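Local coordinates for pathogenicity island protein (Staphylococcus aureus subsp. aureus, PDB 3HL6) that is of unknown function but is encoded by a Staphylococcus aureus pathogenicity island and packs as a two-fold symmetric pair of chains in the crystal, at the interface of chains A and B. Residues are numbered along the deposited sequence; one frame, centred on the assembly and turned at random. Chains: chain A/B, Pathogenicity island protein.

All three contacts belong to one two-fold interface, in which the helix beginning at residue 13 of each chain meets the partner's helix 77-88 and the loop just ahead of it. Contacts 1 and 2, their C-alpha centres about 9 Å apart, are largely the same patch with the chains exchanged. The C-alpha centre of contact 3 lies about 7 Å from that of contact 1 and about 8 Å from that of contact 2. B:Leu18 takes part in all three; A:Thr76 and B:Thr22 link contacts 1 and 3, A:Leu18 and B:Thr76 contacts 2 and 3. Whether this continuous seam forms in solution the structure alone does not show.

Contact 1: the interface of chains A and B. Residues chain A 76-77, 80; chain B 10, 15, 18-19, 22.
A:Ile80, on helix 77-88, packs against B:Phe10 and the helix 13-30 of the partner, in a two-fold interface of this putative mobile pathogenicity island family protein. Its CG2 methyl sits over one face of the B:Phe10 ring, 3.9 Å from the centroid and displaced toward the rim, a CH-pi contact. The other branch ends in CD1, which reaches the B:Gly15 carbonyl O at 3.6 Å and the CB of B:Arg19. With CG2 anti to the backbone N (CG1 at chi1 -54°), CG2 is directed to the ring while CG1 carries CD1 to the helix. A:Glu77 sets its CA at the edge of the B:Phe10 ring, in plane, and its CB touches CZ at 3.6 Å.

Farther out, B:Arg19 runs extended from CG to NE alongside A:Glu77, both side chains pointing the same way. Its NE donates to carboxylate oxygen OE2 of A:Glu77 at 2.7 Å, a hydrogen bond, 145° at the hydrogen, that is also a salt bridge. The carboxylate and guanidinium planes are 74° apart, and NE approaches from above the carboxylate plane. Beyond it, the hydroxyls of A:Thr76 and B:Thr22 meet tip to tip in a hydrogen bond, OG1 to OG1 at 3.3 Å; OG1 of B:Thr22 donates to the B:Arg19 carbonyl O at 3.1 Å, within its own helix.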
# COMPACT_ATOMS: atom_id res chain seq x y z
N THR A 76 -0.25 -2.60 10.19
CA THR A 76 -0.41 -2.88 8.78
C THR A 76 0.90 -2.71 8.06
O THR A 76 0.96 -3.01 6.88
CB THR A 76 -1.44 -1.94 8.15
OG1 THR A 76 -1.19 -0.60 8.60
CG2 THR A 76 -2.88 -2.36 8.57
N GLU A 77 1.96 -2.28 8.76
CA GLU A 77 3.21 -1.93 8.09
C GLU A 77 3.92 -3.12 7.43
O GLU A 77 4.54 -2.98 6.35
CB GLU A 77 4.18 -1.22 9.05
CG GLU A 77 4.75 -2.09 10.20
CD GLU A 77 3.92 -1.98 11.47
OE1 GLU A 77 4.32 -2.56 12.51
OE2 GLU A 77 2.85 -1.32 11.43
N ILE A 80 2.40 -3.18 4.01
CA ILE A 80 2.84 -2.04 3.22
C ILE A 80 4.30 -2.24 2.78
O ILE A 80 4.73 -1.76 1.72
CB ILE A 80 2.68 -0.77 4.05
CG1 ILE A 80 1.24 -0.69 4.56
CG2 ILE A 80 3.04 0.46 3.24
CD1 ILE A 80 0.96 0.48 5.54
N PHE B 10 7.88 5.20 5.74
CA PHE B 10 8.01 4.46 4.50
C PHE B 10 8.59 5.34 3.44
O PHE B 10 8.68 6.53 3.60
CB PHE B 10 6.64 3.95 3.99
CG PHE B 10 5.89 3.15 5.00
CD1 PHE B 10 6.03 1.78 5.04
CD2 PHE B 10 5.06 3.75 5.90
CE1 PHE B 10 5.34 1.04 5.96
CE2 PHE B 10 4.36 3.00 6.83
CZ PHE B 10 4.50 1.64 6.85
N GLY B 15 2.01 5.41 1.91
CA GLY B 15 2.21 4.35 2.91
C GLY B 15 2.10 4.72 4.40
O GLY B 15 1.47 4.01 5.17
N LEU B 18 -1.48 5.38 4.94
CA LEU B 18 -2.31 4.17 4.99
C LEU B 18 -2.18 3.53 6.36
O LEU B 18 -3.15 3.08 6.95
CB LEU B 18 -1.92 3.17 3.87
CG LEU B 18 -2.82 1.94 3.60
CD1 LEU B 18 -4.21 2.40 3.27
CD2 LEU B 18 -2.30 1.01 2.45
N ARG B 19 -0.97 3.52 6.90
CA ARG B 19 -0.75 2.89 8.20
C ARG B 19 -1.42 3.63 9.36
O ARG B 19 -1.92 3.03 10.31
CB ARG B 19 0.74 2.76 8.51
CG ARG B 19 0.94 1.97 9.77
CD ARG B 19 2.32 1.97 10.26
NE ARG B 19 2.34 1.31 11.56
CZ ARG B 19 2.61 1.92 12.72
NH1 ARG B 19 2.90 3.22 12.75
NH2 ARG B 19 2.59 1.21 13.84
N THR B 22 -5.51 3.23 9.10
CA THR B 22 -6.02 2.07 9.77
C THR B 22 -5.74 2.18 11.26
O THR B 22 -6.61 1.94 12.08
CB THR B 22 -5.37 0.82 9.21
OG1 THR B 22 -3.97 0.86 9.52
CG2 THR B 22 -5.58 0.76 7.71

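Contact 2: the interface of chains A and B. Residues chain A 10, 15, 18-19, 83; chain B 18, 76, 80.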
# COMPACT_ATOMS: atom_id res chain seq x y z
N PHE A 10 -4.71 -5.08 -7.68
CA PHE A 10 -3.51 -4.25 -7.69
C PHE A 10 -2.39 -5.09 -8.28
O PHE A 10 -2.52 -6.30 -8.44
CB PHE A 10 -3.16 -3.79 -6.25
CG PHE A 10 -4.25 -2.95 -5.58
CD1 PHE A 10 -4.19 -1.58 -5.60
CD2 PHE A 10 -5.33 -3.54 -4.96
CE1 PHE A 10 -5.20 -0.80 -5.00
CE2 PHE A 10 -6.34 -2.79 -4.38
CZ PHE A 10 -6.26 -1.42 -4.38
N GLY A 15 -1.20 -5.47 -1.70
CA GLY A 15 -2.14 -4.37 -1.93
C GLY A 15 -3.61 -4.72 -1.82
O GLY A 15 -4.37 -4.00 -1.16
N LEU A 18 -4.64 -5.45 1.67
CA LEU A 18 -4.81 -4.29 2.53
C LEU A 18 -6.11 -3.58 2.24
O LEU A 18 -6.78 -3.10 3.15
CB LEU A 18 -3.65 -3.28 2.35
CG LEU A 18 -2.51 -3.61 3.32
CD1 LEU A 18 -1.13 -3.43 2.68
CD2 LEU A 18 -2.68 -2.83 4.63
N ARG A 19 -6.50 -3.51 0.97
CA ARG A 19 -7.79 -2.88 0.68
C ARG A 19 -8.95 -3.64 1.30
O ARG A 19 -9.98 -3.06 1.63
CB ARG A 19 -8.03 -2.72 -0.82
CG ARG A 19 -9.42 -2.14 -1.12
CD ARG A 19 -9.68 -2.07 -2.61
NE ARG A 19 -10.92 -1.32 -2.86
CZ ARG A 19 -12.09 -1.92 -3.05
NH1 ARG A 19 -12.14 -3.27 -3.05
NH2 ARG A 19 -13.19 -1.21 -3.24
N ILE A 83 4.68 -4.23 -0.19
CA ILE A 83 4.46 -3.47 -1.41
C ILE A 83 5.76 -2.80 -1.84
O ILE A 83 6.24 -3.01 -2.95
CB ILE A 83 3.31 -2.46 -1.29
CG1 ILE A 83 2.04 -3.13 -0.79
CG2 ILE A 83 3.07 -1.81 -2.62
CD1 ILE A 83 0.87 -2.22 -0.71
N LEU B 18 -1.48 5.38 4.94
CA LEU B 18 -2.31 4.17 4.99
C LEU B 18 -2.18 3.53 6.36
O LEU B 18 -3.15 3.08 6.95
CB LEU B 18 -1.92 3.17 3.87
CG LEU B 18 -2.82 1.94 3.60
CD1 LEU B 18 -4.21 2.40 3.27
CD2 LEU B 18 -2.30 1.01 2.45
N THR B 76 -9.73 2.43 0.17
CA THR B 76 -8.34 2.72 0.40
C THR B 76 -7.54 2.61 -0.90
O THR B 76 -6.37 2.96 -0.93
CB THR B 76 -7.74 1.78 1.43
OG1 THR B 76 -8.30 0.47 1.26
CG2 THR B 76 -8.04 2.28 2.86
N ILE B 80 -3.45 3.20 -1.88
CA ILE B 80 -2.68 2.01 -2.26
C ILE B 80 -2.13 2.18 -3.67
O ILE B 80 -1.01 1.76 -3.97
CB ILE B 80 -3.53 0.73 -2.11
CG1 ILE B 80 -4.20 0.75 -0.74
CG2 ILE B 80 -2.70 -0.53 -2.25
CD1 ILE B 80 -4.74 -0.53 -0.34
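This is a mainly apolar helix-to-helix patch of a two-fold homodimeric interface, and it helps hold the two chains of the deposited assembly together; that the pair is the biological form is only an inference. B:Ile80, on helix 77-88, presses onto the start of chain A's helix 13-23, with 53 Å² of its surface hidden by chain A.

Its side chain crosses that of A:Phe10 at about a right angle. Ring atom CE1 of A:Phe10 lies 3.7 Å from the CB of B:Ile80, with the CG2 methyl beside the same corner of the ring. CG2 also lies 3.9 Å from the CA of A:Gly15, where the absence of a side chain probably lets the isoleucine come close to the helix backbone. On the same chain A helix, the CD of A:Arg19 comes in at the edge of the A:Phe10 ring, in its plane, and so the arginine chain flanks the aromatic group from within its own subunit.

The other branch of B:Ile80 carries CD1 across the helix, with CG1 anti to the carbonyl carbon (chi1 -49°). There CD1 comes to 3.6 Å from the carbonyl O of A:Gly15 and 4.0 Å from the CB of A:Leu18. A:Ile83 borders the patch on the far side, its CD1 4.2 Å from the CG2 of B:Ile80. B:Thr76 lies across A:Arg19, its hydroxyl OG1 3.4 Å from the arginine CA.

Contact 3: the interface of chains A and B. Residues chain A 18, 22, 73, 76; chain B 18, 22, 73, 76.
Apolar contact comes first where A:Thr22 and B:Thr22 meet, equivalent residues of the two chains in the two-fold interface of the deposited pair. Their CG2 methyls touch at 3.5 Å, the side chains crossing at about a right angle. B:Thr22 turns its methyl this way by holding CG2 anti to its own carbonyl carbon, while its OG1 (chi1 65°) faces the other chain's loop. Nearby, the leucines come together more loosely: CD2 of A:Leu18 and CD2 of B:Leu18 are 4.4 Å apart.

The polar contacts fan out on either side of the methyl pair. Hydroxyl OG1 of A:Thr22 makes a weak hydrogen bond to the carbonyl O of B:Pro73 at 3.2 Å, and OG1 of B:Thr22 makes the matching weak bond to the A:Pro73 carbonyl O at 3.3 Å. The bonds match roughly, but the A:Thr22 carbonyl O also lies 3.2 Å from the B:Pro73 O, both acceptors, and with its chi1 of 98° that side is doubtful.

Together, the methyl pair and the flanking hydroxyls join the helix that starts at residue 13 in each chain to the partner's loop before helix 77-88, probably helping to fix how the two subunits are set against each other.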
# COMPACT_ATOMS: atom_id res chain seq x y z
N LEU A 18 -4.64 -5.45 1.67
CA LEU A 18 -4.81 -4.29 2.53
C LEU A 18 -6.11 -3.58 2.24
O LEU A 18 -6.78 -3.10 3.15
CB LEU A 18 -3.65 -3.28 2.35
CG LEU A 18 -2.51 -3.61 3.32
CD1 LEU A 18 -1.13 -3.43 2.68
CD2 LEU A 18 -2.68 -2.83 4.63
N THR A 22 -8.97 -3.44 5.50
CA THR A 22 -9.50 -2.25 6.15
C THR A 22 -10.94 -2.05 5.72
O THR A 22 -11.71 -1.40 6.41
CB THR A 22 -8.63 -0.99 5.87
OG1 THR A 22 -9.23 -0.23 4.81
CG2 THR A 22 -7.22 -1.36 5.48
N PRO A 73 -5.08 -3.83 13.49
CA PRO A 73 -5.36 -2.45 13.16
C PRO A 73 -4.16 -1.52 13.29
O PRO A 73 -3.99 -0.66 12.43
CB PRO A 73 -6.49 -2.08 14.11
CG PRO A 73 -7.18 -3.40 14.34
CD PRO A 73 -6.06 -4.38 14.44
N THR A 76 -0.25 -2.60 10.19
CA THR A 76 -0.41 -2.88 8.78
C THR A 76 0.90 -2.71 8.06
O THR A 76 0.96 -3.01 6.88
CB THR A 76 -1.44 -1.94 8.15
OG1 THR A 76 -1.19 -0.60 8.60
CG2 THR A 76 -2.88 -2.36 8.57
N LEU B 18 -1.48 5.38 4.94
CA LEU B 18 -2.31 4.17 4.99
C LEU B 18 -2.18 3.53 6.36
O LEU B 18 -3.15 3.08 6.95
CB LEU B 18 -1.92 3.17 3.87
CG LEU B 18 -2.82 1.94 3.60
CD1 LEU B 18 -4.21 2.40 3.27
CD2 LEU B 18 -2.30 1.01 2.45
N THR B 22 -5.51 3.23 9.10
CA THR B 22 -6.02 2.07 9.77
C THR B 22 -5.74 2.18 11.26
O THR B 22 -6.61 1.94 12.08
CB THR B 22 -5.37 0.82 9.21
OG1 THR B 22 -3.97 0.86 9.52
CG2 THR B 22 -5.58 0.76 7.71
N PRO B 73 -13.14 3.69 4.75
CA PRO B 73 -12.95 2.28 5.09
C PRO B 73 -12.99 1.32 3.89
O PRO B 73 -12.18 0.39 3.83
CB PRO B 73 -14.11 1.96 6.03
CG PRO B 73 -14.46 3.21 6.68
CD PRO B 73 -13.86 4.44 5.96
N THR B 76 -9.73 2.43 0.17
CA THR B 76 -8.34 2.72 0.40
C THR B 76 -7.54 2.61 -0.90
O THR B 76 -6.37 2.96 -0.93
CB THR B 76 -7.74 1.78 1.43
OG1 THR B 76 -8.30 0.47 1.26
CG2 THR B 76 -8.04 2.28 2.86